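Local coordinates for protein oligopeptide ABC transporter OppAIV (Borrelia burgdorferi B31, PDB 4GL8) that binds a peptide and probably delivers such oligopeptides to an ABC transporter for uptake, as OppA-type proteins do, at residues A45-S54 with H179-M187; T108-L117 with E149-E159. All blocks are in the same frame, centred on the assembly; numbering follows the deposited sequence.

Interaction 1 of 2, residues A45-S54 with H179-M187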
loop_
_atom_site.group_PDB
_atom_site.type_symbol
_atom_site.label_atom_id
_atom_site.label_comp_id
_atom_site.label_asym_id
_atom_site.label_seq_id
_atom_site.Cartn_x
_atom_site.Cartn_y
_atom_site.Cartn_z
ATOM N N ALA A 45 4.539 7.254 10.666
ATOM C CA ALA A 45 3.284 6.926 9.987
ATOM C C ALA A 45 2.858 7.974 8.977
ATOM O O ALA A 45 2.103 7.659 8.033
ATOM C CB ALA A 45 2.151 6.693 11.012
ATOM N N GLN A 46 3.321 9.201 9.160
ATOM C CA GLN A 46 2.889 10.302 8.295
ATOM C C GLN A 46 3.796 10.411 7.083
ATOM O O GLN A 46 3.509 11.191 6.181
ATOM C CB GLN A 46 2.820 11.613 9.077
ATOM C CG GLN A 46 1.794 11.546 10.198
ATOM C CD GLN A 46 1.520 12.891 10.852
ATOM O OE1 GLN A 46 2.382 13.766 10.901
ATOM N NE2 GLN A 46 0.282 13.066 11.329
ATOM N N LEU A 47 4.880 9.626 7.065
ATOM C CA LEU A 47 5.798 9.597 5.927
ATOM C C LEU A 47 5.789 8.241 5.220
ATOM O O LEU A 47 6.281 8.138 4.130
ATOM C CB LEU A 47 7.233 9.914 6.371
ATOM C CG LEU A 47 7.477 11.214 7.143
ATOM C CD1 LEU A 47 8.932 11.338 7.583
ATOM C CD2 LEU A 47 7.101 12.451 6.330
ATOM N N ILE A 48 5.273 7.196 5.843
ATOM C CA ILE A 48 5.288 5.850 5.226
ATOM C C ILE A 48 4.370 5.808 4.029
ATOM O O ILE A 48 3.225 6.223 4.136
ATOM C CB ILE A 48 4.817 4.768 6.232
ATOM C CG1 ILE A 48 5.901 4.502 7.264
ATOM C CG2 ILE A 48 4.499 3.455 5.532
ATOM C CD1 ILE A 48 5.353 3.936 8.548
ATOM N N ASN A 49 4.845 5.273 2.912
ATOM C CA ASN A 49 3.992 5.092 1.742
ATOM C C ASN A 49 4.064 3.694 1.182
ATOM O O ASN A 49 3.701 3.473 0.031
ATOM C CB ASN A 49 4.343 6.102 0.655
ATOM C CG ASN A 49 5.807 6.036 0.242
ATOM O OD1 ASN A 49 6.497 5.019 0.454
ATOM N ND2 ASN A 49 6.303 7.147 -0.331
ATOM N N ASP A 50 4.479 2.753 2.020
ATOM C CA ASP A 50 4.909 1.414 1.577
ATOM C C ASP A 50 4.392 0.357 2.540
ATOM O O ASP A 50 4.162 0.667 3.703
ATOM C CB ASP A 50 6.431 1.359 1.483
ATOM C CG ASP A 50 7.078 1.228 2.819
ATOM O OD1 ASP A 50 7.296 2.261 3.481
ATOM O OD2 ASP A 50 7.376 0.090 3.203
ATOM N N THR A 51 4.163 -0.861 2.049
ATOM C CA THR A 51 3.530 -1.909 2.870
ATOM C C THR A 51 4.406 -2.485 3.997
ATOM O O THR A 51 3.869 -3.064 4.945
ATOM C CB THR A 51 3.043 -3.125 2.030
ATOM O OG1 THR A 51 4.128 -3.615 1.247
ATOM C CG2 THR A 51 1.943 -2.700 1.104
ATOM N N VAL A 52 5.723 -2.336 3.904
ATOM C CA VAL A 52 6.586 -2.825 4.956
ATOM C C VAL A 52 6.528 -1.911 6.178
ATOM O O VAL A 52 6.223 -2.348 7.294
ATOM C CB VAL A 52 8.030 -3.009 4.477
ATOM C CG1 VAL A 52 8.852 -3.618 5.600
ATOM C CG2 VAL A 52 8.045 -3.923 3.269
ATOM N N GLY A 53 6.788 -0.641 5.972
ATOM C CA GLY A 53 6.582 0.320 7.040
ATOM C C GLY A 53 5.169 0.252 7.617
ATOM O O GLY A 53 4.986 0.309 8.837
ATOM N N SER A 54 4.171 0.121 6.746
ATOM C CA SER A 54 2.781 0.101 7.191
ATOM C C SER A 54 2.461 -1.088 8.094
ATOM O O SER A 54 1.754 -0.933 9.089
ATOM C CB SER A 54 1.822 0.055 6.005
ATOM O OG SER A 54 0.514 0.180 6.489
ATOM N N HIS A 179 -5.704 3.544 7.547
ATOM C CA HIS A 179 -4.480 3.801 6.834
ATOM C C HIS A 179 -3.547 4.727 7.642
ATOM O O HIS A 179 -3.994 5.658 8.292
ATOM C CB HIS A 179 -4.814 4.432 5.501
ATOM C CG HIS A 179 -3.633 4.595 4.596
ATOM N ND1 HIS A 179 -3.099 5.828 4.281
ATOM C CD2 HIS A 179 -2.899 3.686 3.919
ATOM C CE1 HIS A 179 -2.078 5.671 3.461
ATOM N NE2 HIS A 179 -1.940 4.380 3.221
ATOM N N GLN A 180 -2.245 4.447 7.561
ATOM C CA GLN A 180 -1.245 5.050 8.435
ATOM C C GLN A 180 -1.173 6.550 8.342
ATOM O O GLN A 180 -0.944 7.179 9.326
ATOM C CB GLN A 180 0.136 4.422 8.220
ATOM C CG GLN A 180 0.872 4.826 6.941
ATOM C CD GLN A 180 0.511 4.000 5.716
ATOM O OE1 GLN A 180 -0.250 3.031 5.775
ATOM N NE2 GLN A 180 1.079 4.379 4.598
ATOM N N THR A 181 -1.386 7.114 7.165
ATOM C CA THR A 181 -1.440 8.568 6.969
ATOM C C THR A 181 -2.423 9.248 7.925
ATOM O O THR A 181 -2.209 10.423 8.330
ATOM C CB THR A 181 -1.901 8.869 5.524
ATOM O OG1 THR A 181 -0.994 8.260 4.612
ATOM C CG2 THR A 181 -1.907 10.308 5.244
ATOM N N PHE A 182 -3.486 8.523 8.281
ATOM C CA PHE A 182 -4.499 9.023 9.185
ATOM C C PHE A 182 -4.272 8.668 10.657
ATOM O O PHE A 182 -5.029 9.103 11.527
ATOM C CB PHE A 182 -5.876 8.521 8.771
ATOM C CG PHE A 182 -6.440 9.183 7.556
ATOM C CD1 PHE A 182 -7.226 10.313 7.671
ATOM C CD2 PHE A 182 -6.265 8.632 6.324
ATOM C CE1 PHE A 182 -7.815 10.880 6.576
ATOM C CE2 PHE A 182 -6.817 9.207 5.205
ATOM C CZ PHE A 182 -7.604 10.337 5.323
ATOM N N ILE A 183 -3.227 7.918 10.954
ATOM C CA ILE A 183 -2.993 7.472 12.327
ATOM C C ILE A 183 -2.310 8.596 13.098
ATOM O O ILE A 183 -1.318 9.131 12.633
ATOM C CB ILE A 183 -2.171 6.160 12.379
ATOM C CG1 ILE A 183 -2.967 5.060 11.681
ATOM C CG2 ILE A 183 -1.875 5.777 13.820
ATOM C CD1 ILE A 183 -2.262 3.725 11.564
ATOM N N PRO A 184 -2.860 8.973 14.261
ATOM C CA PRO A 184 -2.254 10.061 15.024
ATOM C C PRO A 184 -0.871 9.702 15.562
ATOM O O PRO A 184 -0.623 8.525 15.914
ATOM C CB PRO A 184 -3.240 10.279 16.189
ATOM C CG PRO A 184 -4.545 9.698 15.680
ATOM C CD PRO A 184 -4.108 8.509 14.890
ATOM N N VAL A 185 -0.005 10.721 15.644
ATOM C CA VAL A 185 1.361 10.554 16.145
ATOM C C VAL A 185 1.590 11.485 17.330
ATOM O O VAL A 185 0.883 12.471 17.463
ATOM C CB VAL A 185 2.408 10.821 15.044
ATOM C CG1 VAL A 185 2.349 9.733 13.996
ATOM C CG2 VAL A 185 2.195 12.182 14.407
ATOM N N PRO A 186 2.580 11.173 18.200
ATOM C CA PRO A 186 2.762 11.912 19.468
ATOM C C PRO A 186 3.502 13.243 19.326
ATOM O O PRO A 186 4.759 13.299 19.309
ATOM C CB PRO A 186 3.557 10.938 20.339
ATOM C CG PRO A 186 4.269 10.054 19.367
ATOM C CD PRO A 186 3.351 9.922 18.175
ATOM N N MET A 187 2.723 14.314 19.284
ATOM C CA MET A 187 3.278 15.607 18.960
ATOM C C MET A 187 4.221 16.156 20.012
ATOM O O MET A 187 5.158 16.831 19.656
ATOM C CB MET A 187 2.191 16.611 18.596
ATOM C CG MET A 187 1.640 16.357 17.182
ATOM S SD MET A 187 2.900 16.207 15.891
ATOM C CE MET A 187 3.473 17.889 15.788
HETATM O O HOH W 1 1.688 8.393 5.341
HETATM O O HOH W 2 -1.821 11.126 10.848
#
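Gln-180 reaches from a short 3-10 turn into the loop 45-50 that precedes helix 51-57, in the peptide-binding part of an OppA-like solute-binding protein, and its side chain shows how one amide can join a 3-10 turn to a loop and the helix that follows it. CB sits 4.1 Å from Ala-45 CB. CG, set between its own backbone N and carbonyl carbon (chi1 75°), passes 3.3 Å from Ala-45 O. A bend at chi2 then turns the amide toward Ile-48 and Ser-54. NE2 donates to Ile-48 O over 2.9 Å; the acceptor lies close to the amide plane, while NE2 itself stands well above the carbonyl plane. The Ile-48 CG2 methyl also rests against this NH2. On the other branch OE1 lies 3.0 Å from Ser-54 OG and over one face of the His-179 ring. The bound peptide packs against both Gln-180 and His-179 and shares backbone hydrogen bonds with Asn-49 and Thr-51, so this junction borders the ligand site. Farther along, the amide of Gln-46, whose OE1 is held by Arg-118, lies over Val-185 CG2. A water bridges the segments: it donates to Ala-45 O and Ile-48 O and accepts from Thr-181 OG1 at 2.8 Å.

Interaction 2 of 2, residues T108-L117 with E149-E159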
loop_
_atom_site.group_PDB
_atom_site.type_symbol
_atom_site.label_atom_id
_atom_site.label_comp_id
_atom_site.label_asym_id
_atom_site.label_seq_id
_atom_site.Cartn_x
_atom_site.Cartn_y
_atom_site.Cartn_z
ATOM N N THR A 108 -5.455 13.149 23.829
ATOM C CA THR A 108 -6.639 13.976 23.813
ATOM C C THR A 108 -6.982 14.293 22.348
ATOM O O THR A 108 -6.137 14.160 21.444
ATOM C CB THR A 108 -6.355 15.325 24.476
ATOM O OG1 THR A 108 -5.321 15.973 23.730
ATOM C CG2 THR A 108 -5.916 15.177 25.956
ATOM N N ALA A 109 -8.208 14.761 22.117
ATOM C CA ALA A 109 -8.633 15.136 20.764
ATOM C C ALA A 109 -7.805 16.314 20.217
ATOM O O ALA A 109 -7.596 16.411 19.019
ATOM C CB ALA A 109 -10.109 15.475 20.751
ATOM N N GLU A 110 -7.346 17.199 21.099
ATOM C CA GLU A 110 -6.427 18.276 20.702
ATOM C C GLU A 110 -5.052 17.733 20.273
ATOM O O GLU A 110 -4.464 18.205 19.308
ATOM C CB GLU A 110 -6.297 19.320 21.833
ATOM C CG GLU A 110 -5.383 20.508 21.525
ATOM C CD GLU A 110 -5.925 21.404 20.421
ATOM O OE1 GLU A 110 -7.152 21.621 20.308
ATOM O OE2 GLU A 110 -5.116 21.928 19.644
ATOM N N GLY A 111 -4.538 16.737 20.970
ATOM C CA GLY A 111 -3.317 16.070 20.493
ATOM C C GLY A 111 -3.452 15.426 19.109
ATOM O O GLY A 111 -2.537 15.447 18.268
ATOM N N ILE A 112 -4.614 14.879 18.834
ATOM C CA ILE A 112 -4.821 14.266 17.548
ATOM C C ILE A 112 -4.938 15.346 16.474
ATOM O O ILE A 112 -4.392 15.246 15.364
ATOM C CB ILE A 112 -6.051 13.366 17.587
ATOM C CG1 ILE A 112 -5.796 12.201 18.527
ATOM C CG2 ILE A 112 -6.390 12.852 16.192
ATOM C CD1 ILE A 112 -7.042 11.383 18.786
ATOM N N ARG A 113 -5.625 16.407 16.819
ATOM C CA ARG A 113 -5.737 17.525 15.931
ATOM C C ARG A 113 -4.368 18.126 15.555
ATOM O O ARG A 113 -4.114 18.432 14.401
ATOM C CB ARG A 113 -6.615 18.557 16.594
ATOM C CG ARG A 113 -6.856 19.750 15.715
ATOM C CD ARG A 113 -7.683 20.799 16.395
ATOM N NE ARG A 113 -7.311 22.000 15.704
ATOM C CZ ARG A 113 -6.391 22.865 16.102
ATOM N NH1 ARG A 113 -5.777 22.782 17.274
ATOM N NH2 ARG A 113 -6.140 23.854 15.300
ATOM N N LYS A 114 -3.507 18.303 16.539
ATOM C CA LYS A 114 -2.127 18.781 16.341
ATOM C C LYS A 114 -1.310 17.823 15.438
ATOM O O LYS A 114 -0.480 18.249 14.613
ATOM C CB LYS A 114 -1.454 18.951 17.722
ATOM N N SER A 115 -1.586 16.526 15.565
ATOM C CA SER A 115 -1.024 15.535 14.675
ATOM C C SER A 115 -1.431 15.765 13.210
ATOM O O SER A 115 -0.573 15.785 12.286
ATOM C CB SER A 115 -1.445 14.142 15.126
ATOM O OG SER A 115 -0.981 13.191 14.201
ATOM N N TYR A 116 -2.723 15.976 12.979
ATOM C CA TYR A 116 -3.186 16.300 11.623
ATOM C C TYR A 116 -2.591 17.568 11.100
ATOM O O TYR A 116 -2.250 17.628 9.913
ATOM C CB TYR A 116 -4.702 16.328 11.495
ATOM C CG TYR A 116 -5.272 14.935 11.480
ATOM C CD1 TYR A 116 -5.070 14.089 10.392
ATOM C CD2 TYR A 116 -6.004 14.453 12.542
ATOM C CE1 TYR A 116 -5.595 12.792 10.380
ATOM C CE2 TYR A 116 -6.528 13.170 12.529
ATOM C CZ TYR A 116 -6.327 12.351 11.452
ATOM O OH TYR A 116 -6.866 11.078 11.456
ATOM N N LEU A 117 -2.388 18.548 11.977
ATOM C CA LEU A 117 -1.712 19.776 11.538
ATOM C C LEU A 117 -0.286 19.547 11.007
ATOM O O LEU A 117 0.114 20.180 10.032
ATOM C CB LEU A 117 -1.692 20.839 12.637
ATOM C CG LEU A 117 -3.025 21.393 13.155
ATOM C CD1 LEU A 117 -2.704 22.422 14.217
ATOM C CD2 LEU A 117 -3.887 22.015 12.087
ATOM N N GLU A 149 -6.148 27.824 10.471
ATOM C CA GLU A 149 -6.197 26.601 11.267
ATOM C C GLU A 149 -7.602 26.336 11.862
ATOM O O GLU A 149 -8.064 25.208 11.900
ATOM C CB GLU A 149 -5.186 26.755 12.396
ATOM C CG GLU A 149 -4.657 25.490 12.992
ATOM C CD GLU A 149 -3.811 25.744 14.238
ATOM O OE1 GLU A 149 -4.292 25.461 15.360
ATOM O OE2 GLU A 149 -2.662 26.222 14.089
ATOM N N SER A 150 -8.286 27.390 12.299
ATOM C CA SER A 150 -9.618 27.262 12.905
ATOM C C SER A 150 -10.733 26.838 11.897
ATOM O O SER A 150 -11.742 26.268 12.312
ATOM C CB SER A 150 -10.012 28.570 13.614
ATOM O OG SER A 150 -10.541 29.498 12.676
ATOM N N GLU A 151 -10.521 27.129 10.608
ATOM C CA GLU A 151 -11.444 26.767 9.517
ATOM C C GLU A 151 -11.229 25.363 8.947
ATOM O O GLU A 151 -11.957 24.945 8.044
ATOM C CB GLU A 151 -11.293 27.748 8.359
ATOM N N LEU A 152 -10.211 24.657 9.436
ATOM C CA LEU A 152 -9.914 23.303 8.984
ATOM C C LEU A 152 -10.951 22.368 9.569
ATOM O O LEU A 152 -11.319 22.504 10.733
ATOM C CB LEU A 152 -8.506 22.881 9.450
ATOM C CG LEU A 152 -8.064 21.446 9.187
ATOM C CD1 LEU A 152 -7.856 21.150 7.703
ATOM C CD2 LEU A 152 -6.779 21.174 9.940
ATOM N N GLY A 153 -11.402 21.402 8.780
ATOM C CA GLY A 153 -12.421 20.469 9.224
ATOM C C GLY A 153 -11.999 19.385 10.192
ATOM O O GLY A 153 -12.380 18.227 10.040
ATOM N N ILE A 154 -11.226 19.755 11.204
ATOM C CA ILE A 154 -10.782 18.823 12.252
ATOM C C ILE A 154 -10.870 19.645 13.521
ATOM O O ILE A 154 -10.232 20.700 13.609
ATOM C CB ILE A 154 -9.328 18.336 12.027
ATOM C CG1 ILE A 154 -9.181 17.664 10.661
ATOM C CG2 ILE A 154 -8.886 17.333 13.090
ATOM C CD1 ILE A 154 -7.762 17.213 10.337
ATOM N N LYS A 155 -11.702 19.231 14.470
ATOM C CA LYS A 155 -11.878 20.022 15.673
ATOM C C LYS A 155 -11.900 19.155 16.911
ATOM O O LYS A 155 -12.411 18.047 16.884
ATOM C CB LYS A 155 -13.178 20.818 15.599
ATOM C CG LYS A 155 -13.184 21.929 14.571
ATOM C CD LYS A 155 -14.581 22.514 14.520
ATOM C CE LYS A 155 -14.663 23.734 13.630
ATOM N NZ LYS A 155 -16.015 24.329 13.742
ATOM N N ALA A 156 -11.337 19.682 17.985
ATOM C CA ALA A 156 -11.357 19.061 19.293
ATOM C C ALA A 156 -12.529 19.672 20.041
ATOM O O ALA A 156 -12.427 20.773 20.532
ATOM C CB ALA A 156 -10.054 19.352 20.019
ATOM N N LEU A 157 -13.663 18.976 20.069
ATOM C CA LEU A 157 -14.871 19.498 20.693
ATOM C C LEU A 157 -14.754 19.503 22.228
ATOM O O LEU A 157 -15.310 20.341 22.895
ATOM C CB LEU A 157 -16.088 18.693 20.231
ATOM C CG LEU A 157 -16.410 18.682 18.716
ATOM C CD1 LEU A 157 -17.758 17.997 18.447
ATOM C CD2 LEU A 157 -16.375 20.062 18.063
ATOM N N ASP A 158 -14.024 18.535 22.757
ATOM C CA ASP A 158 -13.556 18.504 24.137
ATOM C C ASP A 158 -12.418 17.485 24.154
ATOM O O ASP A 158 -11.962 17.057 23.080
ATOM C CB ASP A 158 -14.681 18.137 25.103
ATOM C CG ASP A 158 -15.343 16.804 24.784
ATOM O OD1 ASP A 158 -14.682 15.817 24.419
ATOM O OD2 ASP A 158 -16.555 16.730 24.935
ATOM N N GLU A 159 -11.976 17.073 25.331
ATOM C CA GLU A 159 -10.820 16.173 25.436
ATOM C C GLU A 159 -11.032 14.833 24.795
ATOM O O GLU A 159 -10.102 14.262 24.265
ATOM C CB GLU A 159 -10.458 15.887 26.880
ATOM C CG GLU A 159 -9.648 16.970 27.529
ATOM C CD GLU A 159 -8.743 16.411 28.616
ATOM O OE1 GLU A 159 -8.902 15.216 29.023
ATOM O OE2 GLU A 159 -7.861 17.179 29.046
HETATM O O HOH W 3 -8.676 18.006 23.506
#
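Ala-109 and Ala-156 meet methyl to methyl, CB to CB 3.9 Å, at the first helical turn. Helix 109-117 runs nearly antiparallel (154°) to strand 154-156, at the edge of a five-stranded antiparallel sheet; their axes approach to 7.3 Å, consistent with the small side chains there. The apolar contacts continue along the helix. Ile-154 CD1 presses on Tyr-116 at CB, 3.4 Å away, and at the root of the ring, the two side chains crossing at about a right angle; Leu-117 CD2 touches Leu-152 CD2 at 3.7 Å, their side chains running in opposite directions. Backbone hydrogen bonding secures the helix start, where Ala-109 N donates to Glu-159 O over 2.9 Å. Thr-108 caps the same turn, its OG1 accepting from Gly-111 N. Charge pairing occupies the outer side. Arg-113, extended from CG to NE with CG anti to the backbone N (chi1 -177°), runs past Ile-154 O and brings its guanidinium between two acids. NH2 forms a salt bridge with Glu-149 OE1, modelled implausibly short and so doubtful in detail, and NH1 a second, with weak hydrogen-bond geometry, to Glu-110 OE2. One cation shared by two carboxylates probably offsets the repulsion between them.

In the fold
Burial and chemistry change together between the two contacts, whose centres lie about 18 Å apart. Interaction 1 is deep in the chain, joins loops and a helix start beside the bound peptide, and relies on neutral amides, backbone carbonyls and bridging water. Interaction 2 lies farther out, about 26 Å between its centre and that of the chain, packs a helix on an edge strand and its flanking loops, and combines an apolar seam with charges at its margin. Helix 109-119 links them: one side rests on the edge strand, while Ser-115 O accepts from Gln-46 NE2, Ser-115 OG pairs with Val-185 N, and Tyr-116 OH makes a weak hydrogen bond with Phe-182 O. The same helix thus packs on the edge strand and backs the loops that border the ligand.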